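Local coordinates for coat protein (PDB 4Y6T) that probably self-assembles into a T=3 icosahedral capsid, binds the 3' end of the viral RNA and takes part in translation initiation and genome packaging, at residues 62-67 against 111-116; 28-33 against 53-58; 69-74 against 140-145. All coordinates share one frame; numbering follows the deposited sequence.

Contact 1 of 3, residues 62-67 against 111-116; sequences TKFYRL and FDLGGK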
loop_
_atom_site.group_PDB
_atom_site.type_symbol
_atom_site.label_atom_id
_atom_site.label_comp_id
_atom_site.label_asym_id
_atom_site.label_seq_id
_atom_site.Cartn_x
_atom_site.Cartn_y
_atom_site.Cartn_z
ATOM N N THR A 62 -8.765 -4.825 -13.719
ATOM C CA THR A 62 -9.433 -3.915 -12.800
ATOM C C THR A 62 -10.346 -3.025 -13.602
ATOM O O THR A 62 -9.965 -2.554 -14.651
ATOM C CB THR A 62 -8.429 -3.030 -12.042
ATOM O OG1 THR A 62 -7.591 -3.843 -11.225
ATOM C CG2 THR A 62 -9.132 -2.037 -11.175
ATOM N N LYS A 63 -11.558 -2.800 -13.099
ATOM C CA LYS A 63 -12.468 -1.892 -13.718
ATOM C C LYS A 63 -12.474 -0.603 -12.937
ATOM O O LYS A 63 -12.442 -0.617 -11.694
ATOM C CB LYS A 63 -13.853 -2.511 -13.735
ATOM C CG LYS A 63 -14.031 -3.652 -14.760
ATOM C CD LYS A 63 -15.119 -4.657 -14.331
ATOM C CE LYS A 63 -14.529 -5.812 -13.463
ATOM N NZ LYS A 63 -15.445 -6.453 -12.448
ATOM N N PHE A 64 -12.582 0.518 -13.636
ATOM C CA PHE A 64 -12.522 1.831 -13.006
ATOM C C PHE A 64 -13.840 2.601 -13.080
ATOM O O PHE A 64 -14.398 2.701 -14.141
ATOM C CB PHE A 64 -11.422 2.692 -13.682
ATOM C CG PHE A 64 -10.037 2.149 -13.490
ATOM C CD1 PHE A 64 -9.588 1.093 -14.293
ATOM C CD2 PHE A 64 -9.152 2.718 -12.563
ATOM C CE1 PHE A 64 -8.301 0.605 -14.144
ATOM C CE2 PHE A 64 -7.865 2.235 -12.416
ATOM C CZ PHE A 64 -7.443 1.183 -13.198
ATOM N N TYR A 65 -14.195 3.265 -12.000
ATOM C CA TYR A 65 -15.434 3.917 -11.939
ATOM C C TYR A 65 -15.382 5.384 -11.716
ATOM O O TYR A 65 -16.087 6.131 -12.373
ATOM C CB TYR A 65 -16.292 3.250 -10.807
ATOM C CG TYR A 65 -16.546 1.815 -11.088
ATOM C CD1 TYR A 65 -17.545 1.448 -11.941
ATOM C CD2 TYR A 65 -15.708 0.833 -10.607
ATOM C CE1 TYR A 65 -17.793 0.096 -12.232
ATOM C CE2 TYR A 65 -15.908 -0.495 -10.916
ATOM C CZ TYR A 65 -16.973 -0.843 -11.740
ATOM O OH TYR A 65 -17.191 -2.142 -12.071
ATOM N N ARG A 66 -14.557 5.824 -10.787
ATOM C CA ARG A 66 -14.480 7.227 -10.474
ATOM C C ARG A 66 -13.069 7.652 -10.148
ATOM O O ARG A 66 -12.331 6.907 -9.496
ATOM C CB ARG A 66 -15.340 7.521 -9.253
ATOM C CG ARG A 66 -16.788 7.214 -9.477
ATOM C CD ARG A 66 -17.580 7.199 -8.199
ATOM N NE ARG A 66 -17.625 8.498 -7.580
ATOM C CZ ARG A 66 -18.125 8.746 -6.361
ATOM N NH1 ARG A 66 -18.624 7.772 -5.603
ATOM N NH2 ARG A 66 -18.143 9.975 -5.903
ATOM N N LEU A 67 -12.712 8.855 -10.593
ATOM C CA LEU A 67 -11.438 9.473 -10.204
ATOM C C LEU A 67 -11.798 10.801 -9.595
ATOM O O LEU A 67 -12.470 11.609 -10.248
ATOM C CB LEU A 67 -10.560 9.663 -11.440
ATOM C CG LEU A 67 -9.405 10.656 -11.237
ATOM C CD1 LEU A 67 -8.466 10.151 -10.181
ATOM C CD2 LEU A 67 -8.652 10.982 -12.512
ATOM N N PHE A 111 -14.392 12.596 -11.847
ATOM C CA PHE A 111 -14.424 12.125 -13.209
ATOM C C PHE A 111 -14.992 10.725 -13.291
ATOM O O PHE A 111 -14.605 9.846 -12.553
ATOM C CB PHE A 111 -13.033 12.086 -13.811
ATOM C CG PHE A 111 -12.400 13.406 -13.974
ATOM C CD1 PHE A 111 -12.719 14.188 -15.026
ATOM C CD2 PHE A 111 -11.447 13.867 -13.058
ATOM C CE1 PHE A 111 -12.093 15.426 -15.173
ATOM C CE2 PHE A 111 -10.848 15.095 -13.200
ATOM C CZ PHE A 111 -11.193 15.884 -14.250
ATOM N N ASP A 112 -15.928 10.552 -14.190
ATOM C CA ASP A 112 -16.564 9.253 -14.417
ATOM C C ASP A 112 -15.658 8.449 -15.317
ATOM O O ASP A 112 -15.300 8.924 -16.373
ATOM C CB ASP A 112 -17.911 9.506 -15.138
ATOM C CG ASP A 112 -18.707 8.211 -15.397
ATOM O OD1 ASP A 112 -18.222 7.091 -15.233
ATOM O OD2 ASP A 112 -19.877 8.362 -15.757
ATOM N N LEU A 113 -15.281 7.243 -14.911
ATOM C CA LEU A 113 -14.394 6.433 -15.687
ATOM C C LEU A 113 -15.111 5.298 -16.364
ATOM O O LEU A 113 -14.496 4.489 -17.080
ATOM C CB LEU A 113 -13.317 5.894 -14.802
ATOM C CG LEU A 113 -12.508 6.978 -14.077
ATOM C CD1 LEU A 113 -11.484 6.378 -13.142
ATOM C CD2 LEU A 113 -11.768 7.840 -15.125
ATOM N N GLY A 114 -16.430 5.243 -16.198
ATOM C CA GLY A 114 -17.284 4.405 -17.056
ATOM C C GLY A 114 -17.140 2.907 -16.899
ATOM O O GLY A 114 -17.485 2.176 -17.796
ATOM N N GLY A 115 -16.627 2.426 -15.773
ATOM C CA GLY A 115 -16.387 0.975 -15.665
ATOM C C GLY A 115 -15.326 0.389 -16.601
ATOM O O GLY A 115 -15.201 -0.817 -16.733
ATOM N N LYS A 116 -14.496 1.235 -17.176
ATOM C CA LYS A 116 -13.488 0.802 -18.134
ATOM C C LYS A 116 -12.277 0.175 -17.531
ATOM O O LYS A 116 -12.027 0.286 -16.331
ATOM C CB LYS A 116 -13.103 2.006 -18.980
ATOM C CG LYS A 116 -14.238 2.381 -19.918
ATOM C CD LYS A 116 -13.975 3.722 -20.566
ATOM C CE LYS A 116 -14.972 4.021 -21.689
ATOM N NZ LYS A 116 -14.253 4.674 -22.810
HETATM O O HOH W 1 -18.757 5.139 -13.340
#
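Leu113 turns CG opposite its carbonyl carbon (chi1 -58°) and runs on extended, which carries CD1 across to the neighbouring strand, 3.7 Å from Phe64 CB and 3.8 Å from Leu67 CB. Leu67 takes a different first torsion, CG opposite its backbone N (chi1 163°), and its CD2 lies alongside CD2 of the Phe111 ring at 4.1 Å. Phe48 of helix 48-52 packs on Leu67 and Leu113 and meets Phe64 edge-to-face.

The backbones are antiparallel, strand 107-117 pairing with 63-73 as the D-G pair of the jelly roll. Leu67 and Phe111 form a hydrogen-bonded pair, with Phe111 N to Leu67 O at 2.7 Å. Leu113 N reaches Tyr65 O at 2.9 Å, straight at the hydrogen (173°) yet well above the carbonyl plane. A type I' turn, with Gly114 and Gly115 at positive phi, then brings Lys116 O to Phe64 N (2.8 Å) and to the edge of the Phe64 ring.

Asp112 OD1 accepts Gly114 N at 2.7 Å, an Asx turn, and a water donates to both OD1 and Tyr65 O. The contact is thus two-sided: apolar packing lies toward Phe48, while one carboxylate oxygen ties the turn to the strand through water.

Contact 2 of 3, residues 28-33 against 53-58; sequences VTRKAS and EGIPEI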
loop_
_atom_site.group_PDB
_atom_site.type_symbol
_atom_site.label_atom_id
_atom_site.label_comp_id
_atom_site.label_asym_id
_atom_site.label_seq_id
_atom_site.Cartn_x
_atom_site.Cartn_y
_atom_site.Cartn_z
ATOM N N VAL A 28 -9.121 3.437 -3.656
ATOM C CA VAL A 28 -7.676 3.543 -3.391
ATOM C C VAL A 28 -7.165 4.954 -3.609
ATOM O O VAL A 28 -7.832 5.753 -4.252
ATOM C CB VAL A 28 -6.908 2.622 -4.290
ATOM C CG1 VAL A 28 -7.263 1.190 -3.940
ATOM C CG2 VAL A 28 -7.184 2.921 -5.753
ATOM N N THR A 29 -6.029 5.281 -2.988
ATOM C CA THR A 29 -5.464 6.616 -3.045
ATOM C C THR A 29 -3.979 6.550 -3.230
ATOM O O THR A 29 -3.333 5.551 -2.913
ATOM C CB THR A 29 -5.825 7.474 -1.814
ATOM O OG1 THR A 29 -5.434 8.844 -2.006
ATOM C CG2 THR A 29 -5.160 6.935 -0.530
ATOM N N ARG A 30 -3.443 7.606 -3.826
ATOM C CA ARG A 30 -2.027 7.745 -4.065
ATOM C C ARG A 30 -1.710 9.227 -3.941
ATOM O O ARG A 30 -2.476 10.075 -4.394
ATOM C CB ARG A 30 -1.682 7.224 -5.442
ATOM C CG ARG A 30 -0.409 7.789 -6.025
ATOM C CD ARG A 30 -0.083 7.105 -7.321
ATOM N NE ARG A 30 0.615 8.019 -8.191
ATOM C CZ ARG A 30 1.926 8.060 -8.347
ATOM N NH1 ARG A 30 2.695 7.200 -7.703
ATOM N NH2 ARG A 30 2.463 8.969 -9.172
ATOM N N LYS A 31 -0.549 9.527 -3.379
ATOM C CA LYS A 31 -0.145 10.902 -3.161
ATOM C C LYS A 31 0.208 11.550 -4.494
ATOM O O LYS A 31 0.659 10.900 -5.405
ATOM C CB LYS A 31 1.038 10.957 -2.164
ATOM C CG LYS A 31 0.668 10.463 -0.780
ATOM N N ALA A 32 -0.059 12.826 -4.593
ATOM C CA ALA A 32 0.354 13.613 -5.771
ATOM C C ALA A 32 1.611 14.407 -5.455
ATOM O O ALA A 32 1.771 14.935 -4.362
ATOM C CB ALA A 32 -0.716 14.598 -6.159
ATOM N N SER A 33 2.503 14.485 -6.414
ATOM C CA SER A 33 3.762 15.249 -6.235
ATOM C C SER A 33 3.511 16.737 -6.299
ATOM O O SER A 33 2.617 17.179 -7.004
ATOM C CB SER A 33 4.730 14.869 -7.346
ATOM O OG SER A 33 4.754 13.473 -7.493
ATOM N N GLU A 53 -0.017 4.347 -11.560
ATOM C CA GLU A 53 1.265 3.671 -11.439
ATOM C C GLU A 53 1.591 3.357 -9.995
ATOM O O GLU A 53 1.579 4.225 -9.129
ATOM C CB GLU A 53 2.412 4.510 -11.994
ATOM C CG GLU A 53 3.833 3.893 -11.863
ATOM C CD GLU A 53 4.179 2.813 -12.911
ATOM O OE1 GLU A 53 3.898 3.001 -14.129
ATOM O OE2 GLU A 53 4.775 1.775 -12.513
ATOM N N GLY A 54 1.855 2.073 -9.763
ATOM C CA GLY A 54 2.302 1.613 -8.461
ATOM C C GLY A 54 1.219 1.331 -7.429
ATOM O O GLY A 54 1.550 1.148 -6.276
ATOM N N ILE A 55 -0.060 1.310 -7.826
ATOM C CA ILE A 55 -1.106 0.996 -6.892
ATOM C C ILE A 55 -1.286 -0.529 -6.938
ATOM O O ILE A 55 -1.562 -1.129 -7.964
ATOM C CB ILE A 55 -2.379 1.727 -7.213
ATOM C CG1 ILE A 55 -2.155 3.224 -7.079
ATOM C CG2 ILE A 55 -3.471 1.292 -6.274
ATOM C CD1 ILE A 55 -3.398 4.064 -7.341
ATOM N N PRO A 56 -1.032 -1.179 -5.829
ATOM C CA PRO A 56 -0.954 -2.644 -5.901
ATOM C C PRO A 56 -2.325 -3.298 -6.193
ATOM O O PRO A 56 -2.372 -4.372 -6.773
ATOM C CB PRO A 56 -0.413 -3.058 -4.512
ATOM C CG PRO A 56 -0.301 -1.837 -3.687
ATOM C CD PRO A 56 -0.595 -0.626 -4.536
ATOM N N GLU A 57 -3.413 -2.663 -5.764
ATOM C CA GLU A 57 -4.758 -3.224 -5.957
ATOM C C GLU A 57 -5.166 -3.248 -7.421
ATOM O O GLU A 57 -6.183 -3.796 -7.756
ATOM C CB GLU A 57 -5.793 -2.431 -5.150
ATOM C CG GLU A 57 -5.655 -2.546 -3.640
ATOM C CD GLU A 57 -4.660 -1.558 -3.004
ATOM O OE1 GLU A 57 -3.824 -0.924 -3.728
ATOM O OE2 GLU A 57 -4.739 -1.395 -1.745
ATOM N N ILE A 58 -4.374 -2.623 -8.288
ATOM C CA ILE A 58 -4.734 -2.483 -9.673
ATOM C C ILE A 58 -3.915 -3.421 -10.532
ATOM O O ILE A 58 -2.664 -3.481 -10.441
ATOM C CB ILE A 58 -4.502 -1.046 -10.172
ATOM C CG1 ILE A 58 -5.568 -0.132 -9.631
ATOM C CG2 ILE A 58 -4.562 -0.986 -11.702
ATOM C CD1 ILE A 58 -5.247 1.357 -9.769
#
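Arg30 reaches from the end of strand 25-30 toward the loop that leads from helix 48-52 to strand 63-73, meeting Ile55 first and Glu53 last. Its CB sits 4.1 Å from Ile55 CD1. With CG opposite the backbone N (chi1 157°) the chain runs extended as far as NE, so that CD comes to 3.8 Å from Glu53 O. Beyond it NE and CZ pass the same oxygen, and NH1 approaches Glu53 O most closely, at 3.5 Å, with an angle too poor for a hydrogen bond. Thr50 of the helix also touches this side chain.

Two residues back, Val28 CG2 packs on Ile55 CG2 at 4.1 Å. Its other methyl, CG1, lies 3.9 Å from Glu57 CD, the two side chains overlapping alongside while running opposite ways. Ile55 and Glu57 are offered together because a type I turn runs from Ile55 to Ile58.

Backbone bonds of Val28 to Ile147 and of Arg30 to Tyr145 hold the strand itself in the sheet. With no approach shorter than 3.5 Å, the loop covers this strand mainly by van der Waals packing. Any electrostatic gain from the guanidinium beside Glu53 O is probably modest, and less certain because Glu53 is poorly ordered.

Contact 3 of 3, residues 69-74 against 140-145; sequences IGFVAV and VQLAGY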
loop_
_atom_site.group_PDB
_atom_site.type_symbol
_atom_site.label_atom_id
_atom_site.label_comp_id
_atom_site.label_asym_id
_atom_site.label_seq_id
_atom_site.Cartn_x
_atom_site.Cartn_y
_atom_site.Cartn_z
ATOM N N ILE A 69 -10.302 14.297 -7.958
ATOM C CA ILE A 69 -9.179 15.167 -7.704
ATOM C C ILE A 69 -9.641 16.376 -6.985
ATOM O O ILE A 69 -10.816 16.817 -7.107
ATOM C CB ILE A 69 -8.424 15.553 -8.956
ATOM C CG1 ILE A 69 -9.208 16.501 -9.794
ATOM C CG2 ILE A 69 -8.057 14.342 -9.854
ATOM C CD1 ILE A 69 -8.346 17.170 -10.856
ATOM N N GLY A 70 -8.716 16.917 -6.211
ATOM C CA GLY A 70 -8.939 18.195 -5.550
ATOM C C GLY A 70 -7.674 19.028 -5.596
ATOM O O GLY A 70 -6.539 18.459 -5.545
ATOM N N PHE A 71 -7.826 20.334 -5.824
ATOM C CA PHE A 71 -6.651 21.173 -5.967
ATOM C C PHE A 71 -6.936 22.617 -5.663
ATOM O O PHE A 71 -8.076 23.069 -5.585
ATOM C CB PHE A 71 -6.040 21.054 -7.337
ATOM C CG PHE A 71 -6.915 21.548 -8.430
ATOM C CD1 PHE A 71 -6.877 22.873 -8.835
ATOM C CD2 PHE A 71 -7.733 20.690 -9.091
ATOM C CE1 PHE A 71 -7.672 23.318 -9.902
ATOM C CE2 PHE A 71 -8.562 21.126 -10.091
ATOM C CZ PHE A 71 -8.533 22.434 -10.520
ATOM N N VAL A 72 -5.840 23.334 -5.449
ATOM C CA VAL A 72 -5.860 24.770 -5.321
ATOM C C VAL A 72 -4.791 25.295 -6.284
ATOM O O VAL A 72 -3.684 24.789 -6.286
ATOM C CB VAL A 72 -5.502 25.168 -3.898
ATOM C CG1 VAL A 72 -5.274 26.661 -3.805
ATOM C CG2 VAL A 72 -6.640 24.848 -2.991
ATOM N N ALA A 73 -5.128 26.311 -7.062
ATOM C CA ALA A 73 -4.233 26.875 -8.032
ATOM C C ALA A 73 -3.971 28.367 -7.722
ATOM O O ALA A 73 -4.749 29.027 -7.057
ATOM C CB ALA A 73 -4.803 26.741 -9.401
ATOM N N VAL A 74 -2.818 28.835 -8.144
ATOM C CA VAL A 74 -2.418 30.197 -7.898
ATOM C C VAL A 74 -2.962 31.158 -8.940
ATOM O O VAL A 74 -2.746 32.341 -8.838
ATOM C CB VAL A 74 -0.859 30.353 -7.848
ATOM C CG1 VAL A 74 -0.271 29.500 -6.771
ATOM C CG2 VAL A 74 -0.236 30.016 -9.200
ATOM N N VAL A 140 -0.176 24.642 -9.201
ATOM C CA VAL A 140 -1.266 23.840 -8.845
ATOM C C VAL A 140 -0.780 22.930 -7.758
ATOM O O VAL A 140 0.171 22.215 -7.949
ATOM C CB VAL A 140 -1.783 22.993 -10.033
ATOM C CG1 VAL A 140 -2.917 22.088 -9.590
ATOM C CG2 VAL A 140 -2.277 23.893 -11.149
ATOM N N GLN A 141 -1.541 22.845 -6.666
ATOM C CA GLN A 141 -1.270 21.930 -5.591
ATOM C C GLN A 141 -2.444 20.944 -5.472
ATOM O O GLN A 141 -3.569 21.329 -5.106
ATOM C CB GLN A 141 -1.159 22.699 -4.277
ATOM C CG GLN A 141 -0.072 23.768 -4.304
ATOM C CD GLN A 141 -0.110 24.713 -3.072
ATOM O OE1 GLN A 141 0.095 24.309 -1.914
ATOM N NE2 GLN A 141 -0.372 25.965 -3.331
ATOM N N LEU A 142 -2.151 19.686 -5.730
ATOM C CA LEU A 142 -3.111 18.629 -5.698
ATOM C C LEU A 142 -3.131 17.940 -4.362
ATOM O O LEU A 142 -2.102 17.593 -3.819
ATOM C CB LEU A 142 -2.764 17.570 -6.715
ATOM C CG LEU A 142 -3.195 18.037 -8.094
ATOM C CD1 LEU A 142 -2.245 17.507 -9.160
ATOM C CD2 LEU A 142 -4.630 17.539 -8.367
ATOM N N ALA A 143 -4.347 17.636 -3.910
ATOM C CA ALA A 143 -4.544 16.647 -2.872
ATOM C C ALA A 143 -4.172 15.253 -3.387
ATOM O O ALA A 143 -3.890 15.085 -4.541
ATOM C CB ALA A 143 -5.999 16.698 -2.426
ATOM N N GLY A 144 -4.266 14.228 -2.557
ATOM C CA GLY A 144 -4.175 12.854 -3.051
ATOM C C GLY A 144 -5.279 12.531 -4.085
ATOM O O GLY A 144 -6.390 13.065 -4.027
ATOM N N TYR A 145 -4.961 11.641 -5.018
ATOM C CA TYR A 145 -5.908 11.146 -5.978
ATOM C C TYR A 145 -6.763 10.042 -5.316
ATOM O O TYR A 145 -6.239 9.215 -4.647
ATOM C CB TYR A 145 -5.184 10.573 -7.206
ATOM C CG TYR A 145 -4.142 11.472 -7.851
ATOM C CD1 TYR A 145 -4.479 12.585 -8.613
ATOM C CD2 TYR A 145 -2.816 11.155 -7.758
ATOM C CE1 TYR A 145 -3.482 13.405 -9.191
ATOM C CE2 TYR A 145 -1.850 11.935 -8.350
ATOM C CZ TYR A 145 -2.172 13.070 -9.044
ATOM O OH TYR A 145 -1.100 13.825 -9.581
HETATM O O HOH W 2 -6.542 15.126 -6.150
HETATM O O HOH W 3 -1.488 26.522 -5.775
#
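This is an antiparallel strand pairing in the interior of a four-stranded sheet, one of the two sheets of a viral jelly-roll fold. The sheet order 25-30, 140-150, 63-73, 107-117 is the BIDG order of that fold, which makes this the I-D pairing. The segment axes run 154° apart and approach to 4.7 Å.

Register is fixed by the pair Val72-Gln141, which is doubly hydrogen-bonded: Val72 N gives to Gln141 O at 3.0 Å, and Gln141 N to Val72 O at 2.9 Å, the latter nearly straight at the hydrogen (171°). Ala143 N continues the pairing by bonding to Gly70 O. Phe71-Leu142 and Ala73-Val140 are the intervening non-hydrogen-bonded pairs, and their side chains share one face of the sheet.

On that face Phe71 is central. CB is packed by Leu142 CD2 at 3.9 Å and by Val140 CG1 at 4.0 Å. CG stands between the backbone N and carbonyl carbon (chi1 65°), which turns the ring into the sandwich, where it meets Phe79, Phe101 and Trp128 edge-to-face; the first two belong to strands of the opposing sheet. Farther along, Ile69 CG2 touches the edge of the Tyr145 ring at CD1, 4.2 Å away, and Ile46 of that same opposing sheet touches both Tyr145 and Leu142.

Beyond the Ala143 N to Gly70 O bond a water lies between the segments: Gly70 N donates to it at 2.8 Å, and it also lies near Gly144 O. Phe161 of the second subunit packs on Ala143 here. At the other end, on the face of Val72, the extended Gln141 side chain donates from NE2 to a water at 2.7 Å, and that water also lies beside Val72 O.

How the contacts relate
All three contacts reach one sheet of the jelly roll, in which strands 25-30, 140-150, 63-73 and 107-117 lie in that order. Contacts 1 and 3 use successive parts of strand 63-73; their centres are about 20 Å apart, on opposite sides of the chain's centre. Contact 2 packs a loop against strand 25-30, outermost within this chain, its centre about 15 Å from that of contact 1 and 16 Å from that of contact 3. Along the chain contact 2 closes before the others open, whereas contacts 1 and 3 alternate. Phe64 on Ile58, Phe111 on Ile69 and a probable Thr29 OG1 to Tyr145 O hydrogen bond link them, consistent with one continuous jelly-roll domain that would form the capsid shell.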